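Local coordinates for protein AlyQ (Persicobacter sp. CCB-QB2, PDB 5XNR) that is a multidomain alginate lyase that probably cleaves alginate by beta-elimination, its catalytic domain accompanied by a carbohydrate-binding module of family 32, at residues K53-V58 with Y101-T106. Residues are numbered along the deposited sequence; the frame is centred on the assembly and turned at random.
Sequences KTVNQV and YSFTAT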
# COMPACT_ATOMS: atom_id res chain seq x y z
N LYS A 53 -5.30 16.31 -12.40
CA LYS A 53 -5.04 14.94 -12.02
C LYS A 53 -3.53 14.73 -12.06
O LYS A 53 -2.84 15.46 -12.79
CB LYS A 53 -5.71 13.98 -13.01
CG LYS A 53 -7.14 14.29 -13.43
CD LYS A 53 -8.22 13.65 -12.58
CE LYS A 53 -9.60 13.81 -13.18
NZ LYS A 53 -10.51 12.69 -12.80
N THR A 54 -3.02 13.74 -11.34
CA THR A 54 -1.58 13.42 -11.41
C THR A 54 -1.31 12.60 -12.68
O THR A 54 -1.80 11.48 -12.82
CB THR A 54 -1.07 12.68 -10.17
OG1 THR A 54 -1.47 13.40 -9.01
CG2 THR A 54 0.43 12.52 -10.16
N VAL A 55 -0.49 13.15 -13.58
CA VAL A 55 -0.19 12.56 -14.88
C VAL A 55 1.31 12.29 -14.94
O VAL A 55 2.07 13.16 -14.57
CB VAL A 55 -0.58 13.49 -16.04
CG1 VAL A 55 -0.32 12.83 -17.38
CG2 VAL A 55 -2.02 13.98 -15.95
N ASN A 56 1.72 11.13 -15.45
CA ASN A 56 3.16 10.90 -15.60
C ASN A 56 3.47 10.12 -16.88
O ASN A 56 4.61 9.68 -17.07
CB ASN A 56 3.72 10.19 -14.36
CG ASN A 56 3.47 8.70 -14.40
OD1 ASN A 56 2.38 8.27 -14.75
ND2 ASN A 56 4.49 7.92 -14.08
N GLN A 57 2.48 9.98 -17.76
CA GLN A 57 2.66 9.23 -19.00
C GLN A 57 1.62 9.69 -20.02
O GLN A 57 0.44 9.81 -19.69
CB GLN A 57 2.53 7.73 -18.73
CG GLN A 57 2.66 6.86 -19.96
CD GLN A 57 2.74 5.41 -19.58
OE1 GLN A 57 3.82 4.85 -19.44
NE2 GLN A 57 1.59 4.79 -19.35
N VAL A 58 2.09 9.95 -21.25
CA VAL A 58 1.23 10.24 -22.38
C VAL A 58 1.53 9.20 -23.46
O VAL A 58 2.70 8.89 -23.70
CB VAL A 58 1.43 11.68 -22.91
CG1 VAL A 58 0.76 11.90 -24.26
CG2 VAL A 58 0.94 12.72 -21.91
N TYR A 101 5.16 7.76 -23.66
CA TYR A 101 6.09 8.82 -23.29
C TYR A 101 5.82 9.16 -21.82
O TYR A 101 4.69 9.55 -21.49
CB TYR A 101 5.98 9.99 -24.27
CG TYR A 101 5.92 9.56 -25.72
CD1 TYR A 101 6.99 8.93 -26.34
CD2 TYR A 101 4.78 9.76 -26.49
CE1 TYR A 101 6.93 8.54 -27.67
CE2 TYR A 101 4.70 9.37 -27.82
CZ TYR A 101 5.79 8.77 -28.42
OH TYR A 101 5.73 8.40 -29.73
N SER A 102 6.84 8.94 -20.96
CA SER A 102 6.69 9.08 -19.49
C SER A 102 7.68 10.11 -18.92
O SER A 102 8.80 10.25 -19.38
CB SER A 102 6.79 7.73 -18.81
OG SER A 102 7.30 6.73 -19.70
N PHE A 103 7.27 10.78 -17.85
CA PHE A 103 7.99 11.96 -17.31
C PHE A 103 7.67 12.12 -15.81
O PHE A 103 6.86 11.39 -15.27
CB PHE A 103 7.59 13.21 -18.11
CG PHE A 103 6.11 13.29 -18.40
CD1 PHE A 103 5.23 13.77 -17.44
CD2 PHE A 103 5.59 12.80 -19.59
CE1 PHE A 103 3.86 13.80 -17.67
CE2 PHE A 103 4.23 12.84 -19.83
CZ PHE A 103 3.36 13.33 -18.87
N THR A 104 8.29 13.07 -15.14
CA THR A 104 8.05 13.25 -13.70
C THR A 104 6.55 13.45 -13.46
O THR A 104 5.92 14.23 -14.14
CB THR A 104 8.87 14.41 -13.12
OG1 THR A 104 10.25 14.24 -13.45
CG2 THR A 104 8.74 14.53 -11.61
N ALA A 105 5.99 12.76 -12.49
CA ALA A 105 4.58 12.94 -12.22
C ALA A 105 4.34 14.42 -11.92
O ALA A 105 5.04 15.01 -11.13
CB ALA A 105 4.14 12.04 -11.09
N THR A 106 3.37 15.00 -12.61
CA THR A 106 3.01 16.43 -12.51
C THR A 106 1.48 16.57 -12.47
O THR A 106 0.76 15.82 -13.15
CB THR A 106 3.59 17.24 -13.69
OG1 THR A 106 4.87 16.73 -14.07
CG2 THR A 106 3.71 18.72 -13.37
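Phe103 lies over the backbone of Val55-Val58 in the CBM32 beta-sandwich (F5/8 type C fold), where strand 53-58 pairs antiparallel with 101-103 and, past a corner at Thr104, with 105-106. Asn56 C lies 3.7 Å above one ring face, off toward the rim, while Phe103 CZ reaches Gln57 N at 3.6 Å. Val58 CG2 comes in the ring plane to the edge, 3.9 Å from Phe103 CE2, and Val55 CG1 meets CZ obliquely. Phe103 CG sits between its own backbone N and carbonyl carbon (chi1 43°), which turns the ring back over the opposite strand. With an alanine in place of Phe103, the Asn56-Gln57 peptide would probably lose its cover and a gap would open beside Val55 and Val58. The register slips by two residues between Val55 and Gln57, a beta bulge. On one flank of this shift, Val55 and Thr106 exchange two nearly straight N-H...O bonds; on the other, Val58 and Tyr101 form a second bonded pair. Between them, Phe103 N donates to Asn56 O from 41° out of the carbonyl plane, at 3.0 Å. Toward strand 123-133, Asn56 and Gln57 both face Phe132, a classic beta bulge. Asn56 CB rests on Ala105 CB, while its OD1 accepts a bond from Ala134 N. Farther out, the Phe103 ring also touches Leu76 and Val86 on the other sheet; Tyr101 OH bonds to Glu99 and Trp62. At the corner, Thr106 OG1 donates to Thr104 O across 2.7 Å, bridging the turn within its own segment.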